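Local atomic coordinates of cellulase IBT99 (Metagenomes, PDB entry 6WBT), a protein that probably hydrolyses 6-phospho-alpha-glucosides as a family 4 glycosidase, and binds NAD, a manganese ion and glucose 6-phosphate. Residues 27-31 against 330-336; 2-6 against 32-36; 393-397 against 410-414. One frame throughout, in Å; residues are numbered along the deposited sequence.

Contact 1. Residues 27-31 against 330-336; sequences QRQKI and ESLIHDE
Ile31 and Glu330 bring the two backbones to 6.5 Å, CA to CA, where a helix-like turn, tied by the bond from Ile31 N to Gln27 O, lies beside the C-terminal end of helix 321-334. Glu330 reaches across with its chain stretched straight: CG is anti to the backbone N (chi1 179°), and the extended continuation carries the carboxylate in between Gln27 and Lys30. OE1 faces Gln27 NE2 at 3.0 Å, amide and carboxylate planes being only 13° apart, while OE2 lies along the methylenes of Lys30. An extended chain whose methylenes lie on Ile31 CD1, CB at 3.7 Å, while its carboxylate meets Gln27 and Lys30, suits a glutamate. Beside this polar patch Ile31 CG1 meets Ile333 CD1 at 3.6 Å, the two chains crossing at about a right angle, and Ile333 also rests on Tyr81 of strand 81-84. Lys30 is long enough to pass Glu330 and reach the helix end. Its chain, bent at chi2 and chi3, sets CE in plane at the edge of the His334 ring, and NZ gives ND1 a weak hydrogen bond of 3.3 Å. NZ also forms a long salt bridge of 3.9 Å with Glu336 OE1, but the stronger partner of Glu336 is Lys327 of helix 321-334. Replacing Glu330 by an alanine would probably leave a gap between Gln27 and Lys30, take CG from Ile31 CD1 and leave Gln27 NE2 without its facing oxygen. Two carboxylates, of Glu330 and Glu336, lie near one another, and Lys30 and Lys327 probably offset their charge. The contact thus joins a loop of the NAD-binding Rossmann region to a helix of the C-terminal family region by one isoleucine-isoleucine contact and, on the more exposed side, a weak hydrogen bond and a long salt bridge.

Contact 2. Residues 2-6 against 32-36; sequences DKELK and NIKEL
Leu5 and residues 32-35 are joined first by backbone hydrogen bonds. Leu5 N donates to Asn32 O at 2.8 Å. Leu5 O receives two successive amides, the nearer being Lys34 N at 2.6 Å. The second, Glu35 N, binds Leu5 O weakly at 3.4 Å. Both follow from the register, for Leu5 bridges Ile33 while the next residue, Lys6, bridges Glu35, the one-residue slip of a beta bulge where the chain turns a corner at Lys34. The pairing is parallel, as it must be in the beta-alpha-beta unit formed by strand 5-10, helix 17-25 and strand 33-39, the opening unit of the Rossmann fold that serves NAD binding. Apolar residues suit the side turned to the helix: Ile33 packs on Leu24, and so does Leu36 further along the strand.

Van der Waals contacts come next. At the edge of the pairing Glu4 and Asn32 lie side by side and point the same way, their carboxylate and amide planes 46° apart; Asn32 has CG anti to its own N (chi1 -164°), which brings OD1 to 3.4 Å from Glu4 CG. Glu4 CB also meets Lys34 CB at 3.5 Å, after which the lysine chain runs outward.

Lys34 NZ makes a long salt bridge of 3.7 Å with its neighbour Glu35 OE2. Lys6, fully extended, carries its ammonium beyond the strand to the backbone oxygen of Thr77 and makes a cation-pi contact with Trp37, a use of length and charge that lets a lysine occupy a buried strand position. Lys3 instead pairs with Asp80.

Contact 3. Residues 393-397 against 410-414; sequences EGLLV and MAFTM
Leu395 gives up the largest area to this contact, laying its side chain against helix 405-414. With CG anti to the carbonyl carbon (chi1 -69°), it sends CD1 to Met410 CB, 3.7 Å away, and the same methyl lies 4.3 Å from CE of Met414; both methionines are selenomethionines here. Leu395 CB meets Ala411 CB at 4.1 Å. Ala411 is the small residue that allows closeness: Leu395 and Ala411 have CA atoms 5.2 Å apart, and the short helical segments approach to 8.1 Å between axes. These run nearly antiparallel (crossing angle -163°), the two arms of a helical hairpin in which 380-402 turns back into 405-414. Leu396 supplies the third part. Its chi1 is -166°, which turns CG from the backbone N and sets CD1 3.9 Å from Ala411 CB, with Phe412 CE1 a little farther, at 4.3 Å. Leu396 and Phe412 both also reach Met117, so both pack against helix 114-136. On the side of Leu395, Phe381 of the second subunit packs on both Leu395 and Met414.

From the N terminus, 25 residues separate 2-6 from 32-36, where contact 2 closes, completing the first beta-alpha-beta unit. Within that loop 27-31 opens contact 1, which closes nearly 300 residues later at 330-336, so the two contacts cross along the chain, tying the start of the nucleotide-binding sheet to the end of a distant helix. They also touch in space: Ile333 CD1 lies 3.6 Å from Leu5 CD1. Contact 3 follows in series, closing a short turn between consecutive helices on the opposite side of the chain's centre, its centre about 39 Å from that of contact 1 and about 41 Å from that of contact 2.

Contact 1. Residues 27-31 against 330-336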
loop_
_atom_site.group_PDB
_atom_site.type_symbol
_atom_site.label_atom_id
_atom_site.label_comp_id
_atom_site.label_asym_id
_atom_site.label_seq_id
_atom_site.Cartn_x
_atom_site.Cartn_y
_atom_site.Cartn_z
ATOM N N GLN A 27 21.811 30.414 -25.084
ATOM C CA GLN A 27 20.487 30.799 -24.613
ATOM C C GLN A 27 20.574 32.121 -23.863
ATOM O O GLN A 27 20.015 32.266 -22.772
ATOM C CB GLN A 27 19.887 29.707 -23.732
ATOM C CG GLN A 27 19.748 28.362 -24.423
ATOM C CD GLN A 27 18.724 28.385 -25.539
ATOM O OE1 GLN A 27 18.971 27.885 -26.635
ATOM N NE2 GLN A 27 17.561 28.965 -25.260
ATOM N N ARG A 28 21.272 33.094 -24.454
ATOM C CA ARG A 28 21.565 34.333 -23.742
ATOM C C ARG A 28 20.330 35.215 -23.603
ATOM O O ARG A 28 20.200 35.941 -22.611
ATOM C CB ARG A 28 22.684 35.081 -24.458
ATOM C CG ARG A 28 23.526 35.972 -23.566
ATOM C CD ARG A 28 24.946 36.106 -24.105
ATOM N NE ARG A 28 24.982 36.611 -25.477
ATOM C CZ ARG A 28 25.159 35.851 -26.555
ATOM N NH1 ARG A 28 25.322 34.540 -26.426
ATOM N NH2 ARG A 28 25.175 36.400 -27.761
ATOM N N GLN A 29 19.416 35.170 -24.577
ATOM C CA GLN A 29 18.202 35.972 -24.476
ATOM C C GLN A 29 17.255 35.432 -23.413
ATOM O O GLN A 29 16.543 36.210 -22.767
ATOM C CB GLN A 29 17.489 36.035 -25.826
ATOM C CG GLN A 29 18.122 36.983 -26.830
ATOM C CD GLN A 29 17.176 37.344 -27.959
ATOM O OE1 GLN A 29 17.541 38.069 -28.884
ATOM N NE2 GLN A 29 15.949 36.842 -27.884
ATOM N N LYS A 30 17.231 34.115 -23.214
ATOM C CA LYS A 30 16.326 33.511 -22.244
ATOM C C LYS A 30 16.915 33.449 -20.843
ATOM O O LYS A 30 16.164 33.486 -19.861
ATOM C CB LYS A 30 15.932 32.102 -22.698
ATOM C CG LYS A 30 15.327 32.044 -24.094
ATOM C CD LYS A 30 13.865 31.621 -24.059
ATOM C CE LYS A 30 12.992 32.662 -23.376
ATOM N NZ LYS A 30 11.572 32.223 -23.292
ATOM N N ILE A 31 18.236 33.357 -20.722
ATOM C CA ILE A 31 18.913 33.287 -19.432
ATOM C C ILE A 31 19.740 34.556 -19.282
ATOM O O ILE A 31 20.738 34.746 -19.990
ATOM C CB ILE A 31 19.787 32.031 -19.305
ATOM C CG1 ILE A 31 18.925 30.770 -19.188
ATOM C CG2 ILE A 31 20.701 32.141 -18.095
ATOM C CD1 ILE A 31 18.439 30.211 -20.506
ATOM N N GLU A 330 16.594 26.706 -17.824
ATOM C CA GLU A 330 15.749 27.669 -18.519
ATOM C C GLU A 330 14.280 27.461 -18.173
ATOM O O GLU A 330 13.530 28.428 -18.002
ATOM C CB GLU A 330 15.975 27.557 -20.025
ATOM C CG GLU A 330 15.140 28.503 -20.860
ATOM C CD GLU A 330 15.335 28.285 -22.346
ATOM O OE1 GLU A 330 16.420 27.809 -22.743
ATOM O OE2 GLU A 330 14.402 28.584 -23.118
ATOM N N SER A 331 13.854 26.201 -18.055
ATOM C CA SER A 331 12.478 25.923 -17.665
ATOM C C SER A 331 12.220 26.254 -16.201
ATOM O O SER A 331 11.071 26.507 -15.829
ATOM C CB SER A 331 12.134 24.460 -17.943
ATOM O OG SER A 331 10.760 24.207 -17.704
ATOM N N LEU A 332 13.262 26.256 -15.366
ATOM C CA LEU A 332 13.123 26.692 -13.981
ATOM C C LEU A 332 13.002 28.205 -13.870
ATOM O O LEU A 332 12.365 28.707 -12.936
ATOM C CB LEU A 332 14.315 26.206 -13.153
ATOM C CG LEU A 332 14.448 24.707 -12.886
ATOM C CD1 LEU A 332 15.858 24.367 -12.431
ATOM C CD2 LEU A 332 13.438 24.265 -11.845
ATOM N N ILE A 333 13.599 28.943 -14.805
ATOM C CA ILE A 333 13.579 30.401 -14.740
ATOM C C ILE A 333 12.238 30.945 -15.216
ATOM O O ILE A 333 11.610 31.770 -14.541
ATOM C CB ILE A 333 14.743 30.987 -15.560
ATOM C CG1 ILE A 333 16.079 30.450 -15.051
ATOM C CG2 ILE A 333 14.729 32.506 -15.500
ATOM C CD1 ILE A 333 17.205 30.573 -16.049
ATOM N N HIS A 334 11.778 30.493 -16.380
ATOM C CA HIS A 334 10.583 31.036 -17.012
ATOM C C HIS A 334 9.347 30.168 -16.820
ATOM O O HIS A 334 8.295 30.494 -17.379
ATOM C CB HIS A 334 10.831 31.248 -18.508
ATOM C CG HIS A 334 11.816 32.333 -18.808
ATOM N ND1 HIS A 334 12.309 32.562 -20.074
ATOM C CD2 HIS A 334 12.398 33.255 -18.005
ATOM C CE1 HIS A 334 13.153 33.578 -20.039
ATOM N NE2 HIS A 334 13.225 34.016 -18.795
ATOM N N ASP A 335 9.445 29.080 -16.051
ATOM C CA ASP A 335 8.312 28.188 -15.799
ATOM C C ASP A 335 7.729 27.668 -17.114
ATOM O O ASP A 335 6.528 27.764 -17.376
ATOM C CB ASP A 335 7.246 28.888 -14.950
ATOM C CG ASP A 335 6.157 27.946 -14.477
ATOM O OD1 ASP A 335 6.481 26.966 -13.777
ATOM O OD2 ASP A 335 4.977 28.189 -14.804
ATOM N N GLU A 336 8.606 27.115 -17.955
ATOM C CA GLU A 336 8.215 26.677 -19.288
ATOM C C GLU A 336 7.470 25.348 -19.291
ATOM O O GLU A 336 6.945 24.959 -20.340
ATOM C CB GLU A 336 9.446 26.567 -20.190
ATOM C CG GLU A 336 10.345 27.790 -20.170
ATOM C CD GLU A 336 11.346 27.789 -21.307
ATOM O OE1 GLU A 336 11.130 28.526 -22.291
ATOM O OE2 GLU A 336 12.343 27.042 -21.221
#

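Contact 2. Residues 2-6 against 32-36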
loop_
_atom_site.group_PDB
_atom_site.type_symbol
_atom_site.label_atom_id
_atom_site.label_comp_id
_atom_site.label_asym_id
_atom_site.label_seq_id
_atom_site.Cartn_x
_atom_site.Cartn_y
_atom_site.Cartn_z
ATOM N N ASP A 2 14.053 38.629 -16.104
ATOM C CA ASP A 2 13.861 39.964 -15.548
ATOM C C ASP A 2 14.940 40.277 -14.516
ATOM O O ASP A 2 15.346 41.430 -14.358
ATOM C CB ASP A 2 12.470 40.089 -14.920
ATOM C CG ASP A 2 12.120 41.518 -14.558
ATOM O OD1 ASP A 2 11.896 42.328 -15.481
ATOM O OD2 ASP A 2 12.064 41.832 -13.350
ATOM N N LYS A 3 15.403 39.244 -13.818
ATOM C CA LYS A 3 16.448 39.372 -12.814
ATOM C C LYS A 3 17.752 38.789 -13.343
ATOM O O LYS A 3 17.762 37.719 -13.959
ATOM C CB LYS A 3 16.058 38.667 -11.512
ATOM C CG LYS A 3 17.160 38.671 -10.461
ATOM C CD LYS A 3 16.833 37.758 -9.292
ATOM C CE LYS A 3 18.001 37.681 -8.322
ATOM N NZ LYS A 3 17.724 36.768 -7.179
ATOM N N GLU A 4 18.849 39.500 -13.097
ATOM C CA GLU A 4 20.167 39.007 -13.474
ATOM C C GLU A 4 20.563 37.851 -12.562
ATOM O O GLU A 4 20.418 37.935 -11.339
ATOM C CB GLU A 4 21.188 40.138 -13.389
ATOM C CG GLU A 4 20.654 41.481 -13.858
ATOM C CD GLU A 4 21.613 42.620 -13.580
ATOM O OE1 GLU A 4 22.556 42.816 -14.376
ATOM O OE2 GLU A 4 21.429 43.314 -12.559
ATOM N N LEU A 5 21.067 36.773 -13.156
ATOM C CA LEU A 5 21.310 35.526 -12.445
ATOM C C LEU A 5 22.803 35.261 -12.295
ATOM O O LEU A 5 23.591 35.550 -13.202
ATOM C CB LEU A 5 20.653 34.350 -13.169
ATOM C CG LEU A 5 19.134 34.419 -13.324
ATOM C CD1 LEU A 5 18.645 33.292 -14.211
ATOM C CD2 LEU A 5 18.455 34.365 -11.966
ATOM N N LYS A 6 23.179 34.699 -11.148
ATOM C CA LYS A 6 24.547 34.266 -10.883
ATOM C C LYS A 6 24.606 32.752 -11.050
ATOM O O LYS A 6 24.111 32.007 -10.197
ATOM C CB LYS A 6 24.992 34.684 -9.483
ATOM C CG LYS A 6 26.338 34.113 -9.061
ATOM C CD LYS A 6 26.692 34.519 -7.639
ATOM C CE LYS A 6 27.986 33.865 -7.183
ATOM N NZ LYS A 6 28.376 34.291 -5.810
ATOM N N ASN A 32 19.325 35.426 -18.365
ATOM C CA ASN A 32 20.021 36.688 -18.120
ATOM C C ASN A 32 21.172 36.418 -17.162
ATOM O O ASN A 32 20.971 36.265 -15.955
ATOM C CB ASN A 32 19.058 37.730 -17.563
ATOM C CG ASN A 32 19.608 39.136 -17.653
ATOM O OD1 ASN A 32 19.990 39.734 -16.646
ATOM N ND2 ASN A 32 19.662 39.672 -18.866
ATOM N N ILE A 33 22.388 36.360 -17.696
ATOM C CA ILE A 33 23.560 35.955 -16.926
ATOM C C ILE A 33 24.221 37.199 -16.345
ATOM O O ILE A 33 24.833 37.988 -17.070
ATOM C CB ILE A 33 24.544 35.156 -17.789
ATOM C CG1 ILE A 33 23.858 33.918 -18.372
ATOM C CG2 ILE A 33 25.762 34.757 -16.971
ATOM C CD1 ILE A 33 24.728 33.124 -19.322
ATOM N N LYS A 34 24.101 37.375 -15.027
ATOM C CA LYS A 34 24.847 38.431 -14.350
ATOM C C LYS A 34 26.334 38.099 -14.307
ATOM O O LYS A 34 27.172 38.890 -14.754
ATOM C CB LYS A 34 24.305 38.638 -12.936
ATOM C CG LYS A 34 25.253 39.375 -12.006
ATOM C CD LYS A 34 24.918 39.080 -10.553
ATOM C CE LYS A 34 25.997 39.588 -9.611
ATOM N NZ LYS A 34 25.776 39.103 -8.219
ATOM N N GLU A 35 26.677 36.928 -13.771
ATOM C CA GLU A 35 28.054 36.464 -13.714
ATOM C C GLU A 35 28.085 34.960 -13.938
ATOM O O GLU A 35 27.114 34.255 -13.650
ATOM C CB GLU A 35 28.722 36.798 -12.373
ATOM C CG GLU A 35 29.056 38.265 -12.179
ATOM C CD GLU A 35 29.693 38.535 -10.832
ATOM O OE1 GLU A 35 30.860 38.979 -10.799
ATOM O OE2 GLU A 35 29.028 38.294 -9.804
ATOM N N LEU A 36 29.213 34.478 -14.451
ATOM C CA LEU A 36 29.464 33.052 -14.624
ATOM C C LEU A 36 30.597 32.655 -13.687
ATOM O O LEU A 36 31.703 33.195 -13.785
ATOM C CB LEU A 36 29.820 32.725 -16.074
ATOM C CG LEU A 36 29.863 31.238 -16.438
ATOM C CD1 LEU A 36 28.464 30.638 -16.411
ATOM C CD2 LEU A 36 30.517 31.028 -17.796
#

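Contact 3. Residues 393-397 against 410-414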
loop_
_atom_site.group_PDB
_atom_site.type_symbol
_atom_site.label_atom_id
_atom_site.label_comp_id
_atom_site.label_asym_id
_atom_site.label_seq_id
_atom_site.Cartn_x
_atom_site.Cartn_y
_atom_site.Cartn_z
ATOM N N GLU A 393 20.897 -0.074 -3.705
ATOM C CA GLU A 393 21.235 1.332 -3.512
ATOM C C GLU A 393 20.765 1.840 -2.155
ATOM O O GLU A 393 21.408 2.716 -1.567
ATOM C CB GLU A 393 20.632 2.175 -4.636
ATOM C CG GLU A 393 21.133 1.803 -6.022
ATOM C CD GLU A 393 20.439 2.582 -7.122
ATOM O OE1 GLU A 393 19.482 3.323 -6.813
ATOM O OE2 GLU A 393 20.850 2.452 -8.293
ATOM N N GLY A 394 19.655 1.304 -1.644
ATOM C CA GLY A 394 19.188 1.714 -0.329
ATOM C C GLY A 394 20.110 1.258 0.786
ATOM O O GLY A 394 20.378 2.010 1.727
ATOM N N LEU A 395 20.607 0.022 0.697
ATOM C CA LEU A 395 21.545 -0.472 1.701
ATOM C C LEU A 395 22.872 0.272 1.644
ATOM O O LEU A 395 23.546 0.414 2.672
ATOM C CB LEU A 395 21.770 -1.972 1.517
ATOM C CG LEU A 395 20.590 -2.893 1.835
ATOM C CD1 LEU A 395 20.834 -4.283 1.274
ATOM C CD2 LEU A 395 20.343 -2.952 3.333
ATOM N N LEU A 396 23.264 0.752 0.462
ATOM C CA LEU A 396 24.514 1.493 0.346
ATOM C C LEU A 396 24.403 2.882 0.959
ATOM O O LEU A 396 25.382 3.395 1.514
ATOM C CB LEU A 396 24.934 1.593 -1.121
ATOM C CG LEU A 396 26.371 2.055 -1.366
ATOM C CD1 LEU A 396 27.355 0.995 -0.901
ATOM C CD2 LEU A 396 26.587 2.390 -2.831
ATOM N N VAL A 397 23.227 3.507 0.868
ATOM C CA VAL A 397 23.025 4.804 1.506
ATOM C C VAL A 397 23.016 4.653 3.022
ATOM O O VAL A 397 23.560 5.494 3.748
ATOM C CB VAL A 397 21.733 5.460 0.988
ATOM C CG1 VAL A 397 21.444 6.748 1.743
ATOM C CG2 VAL A 397 21.840 5.731 -0.505
HETATM N N MSE A 410 26.023 -5.996 2.419
HETATM C CA MSE A 410 24.680 -6.305 1.950
HETATM C C MSE A 410 24.394 -5.615 0.621
HETATM O O MSE A 410 23.673 -6.145 -0.224
HETATM C CB MSE A 410 23.643 -5.893 2.995
HETATM C CG MSE A 410 23.590 -6.803 4.210
HETATM SE SE MSE A 410 22.345 -6.176 5.572
HETATM C CE MSE A 410 22.303 -7.766 6.697
ATOM N N ALA A 411 24.970 -4.424 0.444
ATOM C CA ALA A 411 24.784 -3.693 -0.804
ATOM C C ALA A 411 25.526 -4.365 -1.953
ATOM O O ALA A 411 25.011 -4.436 -3.075
ATOM C CB ALA A 411 25.245 -2.245 -0.640
ATOM N N PHE A 412 26.735 -4.866 -1.692
ATOM C CA PHE A 412 27.502 -5.527 -2.743
ATOM C C PHE A 412 26.939 -6.908 -3.055
ATOM O O PHE A 412 26.924 -7.329 -4.218
ATOM C CB PHE A 412 28.973 -5.619 -2.337
ATOM C CG PHE A 412 29.747 -4.349 -2.562
ATOM C CD1 PHE A 412 29.419 -3.189 -1.878
ATOM C CD2 PHE A 412 30.807 -4.317 -3.452
ATOM C CE1 PHE A 412 30.128 -2.021 -2.084
ATOM C CE2 PHE A 412 31.522 -3.151 -3.661
ATOM C CZ PHE A 412 31.181 -2.002 -2.975
ATOM N N THR A 413 26.468 -7.628 -2.033
ATOM C CA THR A 413 25.875 -8.941 -2.265
ATOM C C THR A 413 24.602 -8.841 -3.099
ATOM O O THR A 413 24.323 -9.726 -3.918
ATOM C CB THR A 413 25.583 -9.626 -0.927
ATOM O OG1 THR A 413 26.803 -9.779 -0.188
ATOM C CG2 THR A 413 24.953 -10.995 -1.141
HETATM N N MSE A 414 23.837 -7.769 -2.924
HETATM C CA MSE A 414 22.557 -7.602 -3.605
HETATM C C MSE A 414 22.706 -7.351 -5.107
HETATM O O MSE A 414 21.842 -7.739 -5.895
HETATM C CB MSE A 414 21.778 -6.447 -2.969
HETATM C CG MSE A 414 20.387 -6.231 -3.542
HETATM SE SE MSE A 414 19.142 -7.645 -3.053
HETATM C CE MSE A 414 19.165 -7.390 -1.122
#